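Local structure of alpha-galactosidase (6LCJ) at residues T171-E175 and D176-R180; R201-G204 and D205-P208; S386-H389 and R390-L393; L424-T428 and G429-T433. The protein probably hydrolyses terminal alpha-linked galactose units of oligosaccharides, as a hexameric, thermostable member of glycoside hydrolase family GH36. One frame throughout, in Å; residues are numbered along the deposited sequence.

Interaction 1. Residues T171-E175 and D176-R180; sequences TRIGE and DLLLR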
loop_
_atom_site.group_PDB
_atom_site.type_symbol
_atom_site.label_atom_id
_atom_site.label_comp_id
_atom_site.label_asym_id
_atom_site.label_seq_id
_atom_site.Cartn_x
_atom_site.Cartn_y
_atom_site.Cartn_z
ATOM N N THR E 171 -11.603 -36.885 22.891
ATOM C CA THR E 171 -10.317 -37.448 23.302
ATOM C C THR E 171 -10.308 -37.940 24.748
ATOM O O THR E 171 -9.310 -38.538 25.162
ATOM C CB THR E 171 -9.174 -36.426 23.134
ATOM O OG1 THR E 171 -9.524 -35.196 23.776
ATOM C CG2 THR E 171 -8.868 -36.145 21.662
ATOM N N ARG E 172 -11.370 -37.695 25.528
ATOM C CA ARG E 172 -11.438 -38.133 26.924
ATOM C C ARG E 172 -11.845 -39.603 27.015
ATOM O O ARG E 172 -12.875 -39.951 27.582
ATOM C CB ARG E 172 -12.414 -37.281 27.715
ATOM C CG ARG E 172 -12.490 -35.832 27.297
ATOM C CD ARG E 172 -11.247 -35.089 27.729
ATOM N NE ARG E 172 -11.186 -35.003 29.188
ATOM C CZ ARG E 172 -11.703 -34.015 29.916
ATOM N NH1 ARG E 172 -12.328 -33.000 29.329
ATOM N NH2 ARG E 172 -11.602 -34.046 31.243
ATOM N N ILE E 173 -11.031 -40.477 26.443
ATOM C CA ILE E 173 -11.308 -41.906 26.495
ATOM C C ILE E 173 -10.247 -42.579 27.343
ATOM O O ILE E 173 -9.130 -42.073 27.521
ATOM C CB ILE E 173 -11.377 -42.573 25.104
ATOM C CG1 ILE E 173 -10.193 -42.141 24.226
ATOM C CG2 ILE E 173 -12.720 -42.274 24.447
ATOM C CD1 ILE E 173 -9.984 -43.048 23.031
ATOM N N GLY E 174 -10.613 -43.736 27.878
ATOM C CA GLY E 174 -9.733 -44.487 28.748
ATOM C C GLY E 174 -10.174 -45.930 28.728
ATOM O O GLY E 174 -11.313 -46.250 28.373
ATOM N N GLU E 175 -9.239 -46.805 29.088
ATOM C CA GLU E 175 -9.503 -48.238 29.055
ATOM C C GLU E 175 -10.684 -48.603 29.951
ATOM O O GLU E 175 -11.593 -49.332 29.528
ATOM C CB GLU E 175 -8.216 -48.968 29.446
ATOM C CG GLU E 175 -8.322 -50.311 30.122
ATOM C CD GLU E 175 -7.009 -50.676 30.827
ATOM O OE1 GLU E 175 -5.962 -50.798 30.141
ATOM O OE2 GLU E 175 -7.014 -50.806 32.073
ATOM N N ASP E 176 -10.719 -48.063 31.173
ATOM C CA ASP E 176 -11.801 -48.379 32.105
ATOM C C ASP E 176 -13.154 -47.908 31.576
ATOM O O ASP E 176 -14.125 -48.675 31.548
ATOM C CB ASP E 176 -11.518 -47.748 33.473
ATOM C CG ASP E 176 -10.624 -48.626 34.366
ATOM O OD1 ASP E 176 -10.235 -49.754 33.954
ATOM O OD2 ASP E 176 -10.301 -48.170 35.491
ATOM N N LEU E 177 -13.230 -46.644 31.148
ATOM C CA LEU E 177 -14.483 -46.072 30.675
ATOM C C LEU E 177 -15.040 -46.841 29.481
ATOM O O LEU E 177 -16.251 -47.094 29.411
ATOM C CB LEU E 177 -14.262 -44.604 30.320
ATOM C CG LEU E 177 -15.188 -43.902 29.326
ATOM C CD1 LEU E 177 -16.523 -43.646 29.963
ATOM C CD2 LEU E 177 -14.557 -42.599 28.921
ATOM N N LEU E 178 -14.173 -47.236 28.539
ATOM C CA LEU E 178 -14.656 -47.941 27.356
ATOM C C LEU E 178 -15.049 -49.379 27.668
ATOM O O LEU E 178 -15.890 -49.954 26.962
ATOM C CB LEU E 178 -13.605 -47.901 26.240
ATOM C CG LEU E 178 -13.335 -46.508 25.634
ATOM C CD1 LEU E 178 -12.286 -46.557 24.526
ATOM C CD2 LEU E 178 -14.622 -45.851 25.120
ATOM N N LEU E 179 -14.463 -49.981 28.708
ATOM C CA LEU E 179 -14.898 -51.315 29.113
ATOM C C LEU E 179 -16.313 -51.282 29.683
ATOM O O LEU E 179 -17.107 -52.192 29.437
ATOM C CB LEU E 179 -13.911 -51.918 30.114
ATOM C CG LEU E 179 -12.645 -52.510 29.472
ATOM C CD1 LEU E 179 -11.594 -52.858 30.502
ATOM C CD2 LEU E 179 -12.973 -53.715 28.610
ATOM N N ARG E 180 -16.666 -50.227 30.413
ATOM C CA ARG E 180 -18.041 -50.127 30.890
ATOM C C ARG E 180 -18.998 -49.853 29.742
ATOM O O ARG E 180 -20.086 -50.439 29.672
ATOM C CB ARG E 180 -18.151 -49.039 31.958
ATOM C CG ARG E 180 -17.297 -49.333 33.182
ATOM C CD ARG E 180 -17.688 -48.485 34.366
ATOM N NE ARG E 180 -17.353 -47.091 34.132
ATOM C CZ ARG E 180 -16.110 -46.613 34.132
ATOM N NH1 ARG E 180 -15.079 -47.423 34.363
ATOM N NH2 ARG E 180 -15.898 -45.320 33.898
#
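A hydrophobic staple at the N-terminus of helix 175-185 pairs Ile173, the residue just before the N-cap Gly174, with Leu178, four places after that cap. The two side chains cross at an angle, CG2 of Ile173 lying 4.1 Å from CD2 of Leu178. Ile173 holds CG1 between its backbone N and carbonyl carbon (chi1 47°), which leaves CG2 beside the backbone N, on the side where Leu178 arrives. Beneath the staple the helical bonding starts: Leu178 N donates to Gly174 O at 3.0 Å and nearly straight (162°), and Leu179 N donates to Glu175 O at 3.1 Å. Leu177 reaches back over the incoming chain, its CD2 3.4 Å from the O of Arg172, the central residue of an inverse gamma turn. The Glu175 and Asp176 carboxylates come close, OE2 of Glu175 lying 3.9 Å from OD1 of Asp176. Their mutual repulsion is probably eased by Arg214, which forms a salt bridge with Glu175 and a long, weak ion pair with Asp176, and by the helix start itself. Around this first turn, Ile173 and Leu178 both pack on Ile195 of strand 192-195, Leu177 touches Phe169 of helix 166-169, and Leu179 leans on Phe218, Leu219 and Arg222 of helix 216-224.

Interaction 2. Residues R201-G204 and D205-P208; sequences RALG and DWEP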
loop_
_atom_site.group_PDB
_atom_site.type_symbol
_atom_site.label_atom_id
_atom_site.label_comp_id
_atom_site.label_asym_id
_atom_site.label_seq_id
_atom_site.Cartn_x
_atom_site.Cartn_y
_atom_site.Cartn_z
ATOM N N ARG E 201 -0.307 -42.001 22.318
ATOM C CA ARG E 201 0.541 -41.065 23.057
ATOM C C ARG E 201 0.718 -39.748 22.313
ATOM O O ARG E 201 0.812 -38.691 22.949
ATOM C CB ARG E 201 1.906 -41.690 23.339
ATOM C CG ARG E 201 1.863 -42.944 24.200
ATOM C CD ARG E 201 3.235 -43.609 24.281
ATOM N NE ARG E 201 4.189 -42.764 25.000
ATOM C CZ ARG E 201 4.155 -42.555 26.316
ATOM N NH1 ARG E 201 3.216 -43.139 27.060
ATOM N NH2 ARG E 201 5.058 -41.762 26.893
ATOM N N ALA E 202 0.751 -39.783 20.983
ATOM C CA ALA E 202 0.989 -38.596 20.171
ATOM C C ALA E 202 0.753 -38.952 18.713
ATOM O O ALA E 202 0.707 -40.129 18.342
ATOM C CB ALA E 202 2.417 -38.056 20.356
ATOM N N LEU E 203 0.616 -37.918 17.884
ATOM C CA LEU E 203 0.681 -38.132 16.446
ATOM C C LEU E 203 2.063 -38.650 16.078
ATOM O O LEU E 203 3.073 -38.015 16.390
ATOM C CB LEU E 203 0.389 -36.836 15.706
ATOM C CG LEU E 203 -0.996 -36.239 15.894
ATOM C CD1 LEU E 203 -1.054 -34.932 15.128
ATOM C CD2 LEU E 203 -2.107 -37.223 15.455
ATOM N N GLY E 204 2.115 -39.803 15.420
ATOM C CA GLY E 204 3.381 -40.433 15.130
ATOM C C GLY E 204 3.887 -41.361 16.216
ATOM O O GLY E 204 4.820 -42.135 15.957
ATOM N N ASP E 205 3.291 -41.314 17.408
ATOM C CA ASP E 205 3.574 -42.233 18.514
ATOM C C ASP E 205 2.309 -43.052 18.800
ATOM O O ASP E 205 1.613 -42.836 19.796
ATOM C CB ASP E 205 4.046 -41.449 19.744
ATOM C CG ASP E 205 4.672 -42.345 20.817
ATOM O OD1 ASP E 205 4.701 -43.585 20.633
ATOM O OD2 ASP E 205 5.118 -41.797 21.849
ATOM N N TRP E 206 2.013 -43.990 17.902
ATOM C CA TRP E 206 0.793 -44.796 17.942
ATOM C C TRP E 206 0.986 -45.988 18.880
ATOM O O TRP E 206 1.095 -47.150 18.479
ATOM C CB TRP E 206 0.415 -45.226 16.532
ATOM C CG TRP E 206 0.195 -44.023 15.693
ATOM C CD1 TRP E 206 1.052 -43.488 14.769
ATOM C CD2 TRP E 206 -0.937 -43.148 15.746
ATOM N NE1 TRP E 206 0.507 -42.352 14.225
ATOM C CE2 TRP E 206 -0.715 -42.120 14.811
ATOM C CE3 TRP E 206 -2.123 -43.139 16.494
ATOM C CZ2 TRP E 206 -1.636 -41.091 14.602
ATOM C CZ3 TRP E 206 -3.026 -42.123 16.291
ATOM C CH2 TRP E 206 -2.785 -41.113 15.350
ATOM N N GLU E 207 1.035 -45.652 20.163
ATOM C CA GLU E 207 1.195 -46.562 21.276
ATOM C C GLU E 207 0.310 -46.038 22.392
ATOM O O GLU E 207 0.100 -44.821 22.500
ATOM C CB GLU E 207 2.659 -46.643 21.747
ATOM C CG GLU E 207 3.601 -47.378 20.798
ATOM C CD GLU E 207 3.265 -48.853 20.667
ATOM O OE1 GLU E 207 2.879 -49.476 21.683
ATOM O OE2 GLU E 207 3.384 -49.395 19.547
ATOM N N PRO E 208 -0.244 -46.923 23.215
ATOM C CA PRO E 208 -1.245 -46.481 24.194
ATOM C C PRO E 208 -0.655 -45.560 25.247
ATOM O O PRO E 208 0.418 -45.814 25.794
ATOM C CB PRO E 208 -1.747 -47.792 24.812
ATOM C CG PRO E 208 -0.800 -48.871 24.339
ATOM C CD PRO E 208 -0.211 -48.385 23.058
#
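Arg201 and Asp205 run side by side in the same direction across a tight hairpin that combines a turn with a bulge. The carboxylate is rotated 66° from the guanidinium plane, yet its OD2 lies in that plane at the edge, 3.4 Å from Arg201 NE, in a salt bridge whose hydrogen bond is weak. A bend at chi3 (66°) brings NE round to this oxygen. Nearer the backbone, Arg201 CG lies 3.1 Å from Glu207 O. The small side chain of Ala202 sits beside that of Asp205, CB to CB 3.8 Å. Arg201 and Ala202 together face Asp205 as a classic beta bulge: both amides bond weakly to Asp205 O, and that of Arg201 is shared, again weakly, with Glu207 O. A type II turn from Ala202 to Asp205 closes the hairpin through Asp205 N and Ala202 O at 3.0 Å, with Gly204 taking up the positive phi (88°). Behind the turn, the Trp206 indole lies flat under Ala202 O, which stands 4.2 Å above the ring centre. The Leu203 side chain lies alongside the indole and points the same way, CD2 4.0 Å from Trp206 CH2. Charge is divided between two pairs: Arg201 is balanced loosely by Asp205, whereas Glu207 turns to Lys292. Through this salt bridge and a bond to Trp206 O, Lys292 ties the hairpin to helix 280-296.

Interaction 3. Residues S386-H389 and R390-L393; sequences STLH and RLWL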
loop_
_atom_site.group_PDB
_atom_site.type_symbol
_atom_site.label_atom_id
_atom_site.label_comp_id
_atom_site.label_asym_id
_atom_site.label_seq_id
_atom_site.Cartn_x
_atom_site.Cartn_y
_atom_site.Cartn_z
ATOM N N SER E 386 -22.588 -31.709 2.115
ATOM C CA SER E 386 -21.606 -32.337 1.235
ATOM C C SER E 386 -21.959 -33.791 0.947
ATOM O O SER E 386 -21.788 -34.260 -0.184
ATOM C CB SER E 386 -20.206 -32.233 1.844
ATOM O OG SER E 386 -19.699 -30.914 1.699
ATOM N N THR E 387 -22.435 -34.515 1.963
ATOM C CA THR E 387 -22.860 -35.898 1.779
ATOM C C THR E 387 -23.953 -36.007 0.722
ATOM O O THR E 387 -23.883 -36.852 -0.179
ATOM C CB THR E 387 -23.353 -36.455 3.109
ATOM O OG1 THR E 387 -22.269 -36.493 4.034
ATOM C CG2 THR E 387 -23.953 -37.854 2.935
ATOM N N LEU E 388 -24.970 -35.149 0.809
ATOM C CA LEU E 388 -26.059 -35.199 -0.157
ATOM C C LEU E 388 -25.569 -35.104 -1.599
ATOM O O LEU E 388 -26.224 -35.630 -2.508
ATOM C CB LEU E 388 -27.062 -34.080 0.126
ATOM C CG LEU E 388 -28.073 -34.383 1.226
ATOM C CD1 LEU E 388 -28.706 -33.110 1.765
ATOM C CD2 LEU E 388 -29.121 -35.355 0.706
ATOM N N HIS E 389 -24.429 -34.457 -1.842
ATOM C CA HIS E 389 -23.935 -34.299 -3.206
ATOM C C HIS E 389 -22.880 -35.327 -3.567
ATOM O O HIS E 389 -22.251 -35.212 -4.623
ATOM C CB HIS E 389 -23.378 -32.897 -3.425
ATOM C CG HIS E 389 -24.397 -31.818 -3.269
ATOM N ND1 HIS E 389 -24.772 -31.322 -2.038
ATOM C CD2 HIS E 389 -25.135 -31.154 -4.185
ATOM C CE1 HIS E 389 -25.688 -30.387 -2.203
ATOM N NE2 HIS E 389 -25.925 -30.265 -3.497
ATOM N N ARG E 390 -22.668 -36.327 -2.718
ATOM C CA ARG E 390 -21.716 -37.381 -3.014
ATOM C C ARG E 390 -22.342 -38.768 -2.944
ATOM O O ARG E 390 -21.607 -39.767 -2.922
ATOM C CB ARG E 390 -20.512 -37.268 -2.072
ATOM C CG ARG E 390 -19.583 -36.129 -2.448
ATOM C CD ARG E 390 -18.485 -35.932 -1.422
ATOM N NE ARG E 390 -17.397 -35.109 -1.941
ATOM C CZ ARG E 390 -16.616 -34.356 -1.174
ATOM N NH1 ARG E 390 -16.812 -34.338 0.140
ATOM N NH2 ARG E 390 -15.636 -33.632 -1.709
ATOM N N LEU E 391 -23.679 -38.861 -2.923
ATOM C CA LEU E 391 -24.320 -40.164 -2.768
ATOM C C LEU E 391 -24.149 -41.040 -4.003
ATOM O O LEU E 391 -24.202 -42.267 -3.875
ATOM C CB LEU E 391 -25.794 -39.989 -2.428
ATOM C CG LEU E 391 -26.064 -39.364 -1.056
ATOM C CD1 LEU E 391 -27.521 -39.061 -0.882
ATOM C CD2 LEU E 391 -25.587 -40.300 0.044
ATOM N N TRP E 392 -23.889 -40.443 -5.176
ATOM C CA TRP E 392 -23.603 -41.209 -6.386
ATOM C C TRP E 392 -22.394 -42.119 -6.224
ATOM O O TRP E 392 -22.226 -43.051 -7.011
ATOM C CB TRP E 392 -23.388 -40.273 -7.586
ATOM C CG TRP E 392 -22.488 -39.107 -7.308
ATOM C CD1 TRP E 392 -22.819 -37.951 -6.671
ATOM C CD2 TRP E 392 -21.097 -38.985 -7.657
ATOM N NE1 TRP E 392 -21.723 -37.121 -6.586
ATOM C CE2 TRP E 392 -20.657 -37.731 -7.191
ATOM C CE3 TRP E 392 -20.188 -39.816 -8.314
ATOM C CZ2 TRP E 392 -19.352 -37.292 -7.360
ATOM C CZ3 TRP E 392 -18.905 -39.384 -8.482
ATOM C CH2 TRP E 392 -18.488 -38.131 -8.005
ATOM N N LEU E 393 -21.554 -41.892 -5.223
ATOM C CA LEU E 393 -20.434 -42.792 -4.975
ATOM C C LEU E 393 -20.838 -44.112 -4.330
ATOM O O LEU E 393 -19.957 -44.933 -4.065
ATOM C CB LEU E 393 -19.389 -42.108 -4.097
ATOM C CG LEU E 393 -18.737 -40.995 -4.895
ATOM C CD1 LEU E 393 -18.014 -40.063 -3.949
ATOM C CD2 LEU E 393 -17.817 -41.579 -5.960
#
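His389 O receives the indole N-H of Trp392 at 2.8 Å from NE1, a bond that shows how a side chain can take over a carbonyl where a helix comes apart. The donor stands 35° out of the carbonyl plane. With a chi1 of 46°, Trp392 tucks CG in near both of its main-chain branches, and the indole can fold back to that oxygen. The next residue after His389, Arg390, donates its N to Thr387 O at 2.9 Å (164°), an i to i+3 bond that closes a turn as the helix ends. Leu388 O is taken by Arg460. Two buried side chains use carbonyls four residues back in the same helix, Thr387 OG1 that of Ala383 and His389 ND1 that of Arg385. Distant parts of the chain serve the others: Ser54 O and Ala56 N meet Ser386 OG, and the Tyr464 hydroxyl meets His389 NE2. Arg390 stretches out to Val355 O through NH1 and to His48 through NE. On the apolar side, Leu391 CD2 lies 4.1 Å from Thr387 CG2. This end of helix 380-388 packs against helix 415-428, where Leu391 meets Phe427, and strand 465-468, where Leu388 and Leu391 both meet Phe466, while His389 and Arg390 touch Ala56 of strand 56-59.

Interaction 4. Residues L424-T428 and G429-T433; sequences LAHFT and GFKAT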
loop_
_atom_site.group_PDB
_atom_site.type_symbol
_atom_site.label_atom_id
_atom_site.label_comp_id
_atom_site.label_asym_id
_atom_site.label_seq_id
_atom_site.Cartn_x
_atom_site.Cartn_y
_atom_site.Cartn_z
ATOM N N LEU E 424 -30.240 -40.458 5.997
ATOM C CA LEU E 424 -29.089 -40.701 5.128
ATOM C C LEU E 424 -28.343 -41.979 5.504
ATOM O O LEU E 424 -27.776 -42.633 4.622
ATOM C CB LEU E 424 -28.136 -39.506 5.150
ATOM C CG LEU E 424 -28.586 -38.266 4.370
ATOM C CD1 LEU E 424 -27.399 -37.377 4.094
ATOM C CD2 LEU E 424 -29.290 -38.635 3.083
ATOM N N ALA E 425 -28.324 -42.356 6.787
ATOM C CA ALA E 425 -27.785 -43.666 7.156
ATOM C C ALA E 425 -28.618 -44.799 6.559
ATOM O O ALA E 425 -28.070 -45.790 6.064
ATOM C CB ALA E 425 -27.715 -43.809 8.676
ATOM N N HIS E 426 -29.944 -44.678 6.593
ATOM C CA HIS E 426 -30.774 -45.693 5.952
ATOM C C HIS E 426 -30.496 -45.757 4.456
ATOM O O HIS E 426 -30.350 -46.843 3.895
ATOM C CB HIS E 426 -32.252 -45.414 6.203
ATOM C CG HIS E 426 -32.716 -45.749 7.585
ATOM N ND1 HIS E 426 -32.489 -46.975 8.169
ATOM C CD2 HIS E 426 -33.424 -45.026 8.487
ATOM C CE1 HIS E 426 -33.021 -46.989 9.377
ATOM N NE2 HIS E 426 -33.599 -45.821 9.593
ATOM N N PHE E 427 -30.389 -44.605 3.797
ATOM C CA PHE E 427 -30.171 -44.612 2.354
ATOM C C PHE E 427 -28.823 -45.239 1.989
ATOM O O PHE E 427 -28.736 -46.059 1.075
ATOM C CB PHE E 427 -30.277 -43.193 1.810
ATOM C CG PHE E 427 -30.209 -43.114 0.311
ATOM C CD1 PHE E 427 -31.315 -43.417 -0.464
ATOM C CD2 PHE E 427 -29.038 -42.732 -0.324
ATOM C CE1 PHE E 427 -31.261 -43.333 -1.844
ATOM C CE2 PHE E 427 -28.981 -42.645 -1.705
ATOM C CZ PHE E 427 -30.093 -42.955 -2.460
ATOM N N THR E 428 -27.755 -44.851 2.675
ATOM C CA THR E 428 -26.450 -45.422 2.369
ATOM C C THR E 428 -26.287 -46.824 2.934
ATOM O O THR E 428 -25.431 -47.573 2.448
ATOM C CB THR E 428 -25.316 -44.543 2.927
ATOM O OG1 THR E 428 -25.441 -44.445 4.349
ATOM C CG2 THR E 428 -25.331 -43.142 2.320
ATOM N N GLY E 429 -27.064 -47.180 3.961
ATOM C CA GLY E 429 -26.850 -48.407 4.697
ATOM C C GLY E 429 -25.687 -48.398 5.666
ATOM O O GLY E 429 -25.394 -49.441 6.251
ATOM N N PHE E 430 -25.005 -47.258 5.854
ATOM C CA PHE E 430 -23.858 -47.145 6.756
ATOM C C PHE E 430 -24.366 -46.620 8.093
ATOM O O PHE E 430 -24.632 -45.425 8.243
ATOM C CB PHE E 430 -22.788 -46.232 6.160
ATOM C CG PHE E 430 -21.423 -46.417 6.766
ATOM C CD1 PHE E 430 -21.177 -46.069 8.082
ATOM C CD2 PHE E 430 -20.375 -46.941 6.013
ATOM C CE1 PHE E 430 -19.903 -46.242 8.649
ATOM C CE2 PHE E 430 -19.102 -47.111 6.561
ATOM C CZ PHE E 430 -18.862 -46.765 7.880
ATOM N N LYS E 431 -24.474 -47.505 9.074
ATOM C CA LYS E 431 -25.137 -47.205 10.338
ATOM C C LYS E 431 -24.111 -47.177 11.455
ATOM O O LYS E 431 -23.406 -48.167 11.688
ATOM C CB LYS E 431 -26.232 -48.232 10.630
ATOM C CG LYS E 431 -27.345 -48.205 9.590
ATOM C CD LYS E 431 -28.163 -49.449 9.607
ATOM C CE LYS E 431 -29.617 -49.100 9.457
ATOM N NZ LYS E 431 -30.468 -50.289 9.489
ATOM N N ALA E 432 -24.023 -46.039 12.136
ATOM C CA ALA E 432 -23.054 -45.854 13.201
ATOM C C ALA E 432 -23.590 -44.828 14.189
ATOM O O ALA E 432 -24.390 -43.966 13.831
ATOM C CB ALA E 432 -21.697 -45.407 12.651
ATOM N N THR E 433 -23.150 -44.937 15.441
ATOM C CA THR E 433 -23.455 -43.924 16.433
ATOM C C THR E 433 -22.344 -43.878 17.467
ATOM O O THR E 433 -21.538 -44.809 17.603
ATOM C CB THR E 433 -24.806 -44.159 17.140
ATOM O OG1 THR E 433 -25.038 -43.103 18.092
ATOM C CG2 THR E 433 -24.805 -45.475 17.885
HETATM O O HOH W 1 -32.169 -49.351 7.375
#
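A chi1 of 60° brings Thr428 OG1 back close to the main chain and sets the hydroxyl in line with the amide of Phe430. Phe430 N donates to it at 3.2 Å along an almost straight path (166°). The same hydroxyl donates to Leu424 O at 3.0 Å, a carbonyl that also holds Thr428 N, so one side chain links the last turn of helix 415-428 to the chain leaving it. Gly429 breaks the helix with a positive phi (76°), and its amide makes weak bonds to Ala425 O and His426 O. Ala425 CB lies 3.5 Å from Phe430 O. Further along, the Lys431 chain bends at chi3 and crosses the His426 side chain obliquely, with CE 3.8 Å from ND1 of the histidine. Lys431 NZ donates to a water at 2.9 Å; that water also lies close to His426 ND1, but this second leg is too short to be trusted. Phe451 serves both partners, its carbonyl accepting from Lys431 NZ and its ring making a cation-pi contact with the lysine and an edge-to-face contact with His426. With Lys431 NZ 4.1 Å from His426 ND1, a positive imidazole would probably be disfavoured; the water and Phe451 probably offset part of this proximity where helix 415-428 passes into strand 431-433.

The four contacts follow one another along the chain and mark turns and helix ends around one eight-stranded parallel barrel. Interactions 1 and 2, with centres 17 Å apart, flank strand 192-195 in sequence, and both belong to the melibiase-type part of the chain. Interactions 3 and 4 lie 13 Å apart between centres and touch: Leu391 and Thr387 of interaction 3 pack on Thr428 and Leu424 of interaction 4, joining helices 380-388 and 415-428. Interaction 4 leads into strand 431-433, which pairs with strand 161-164, the strand preceding interaction 1; the nearest atoms of interactions 1 and 4 are about 10 Å apart. Late and early parts of the chain are thereby brought together in one catalytic-domain fold.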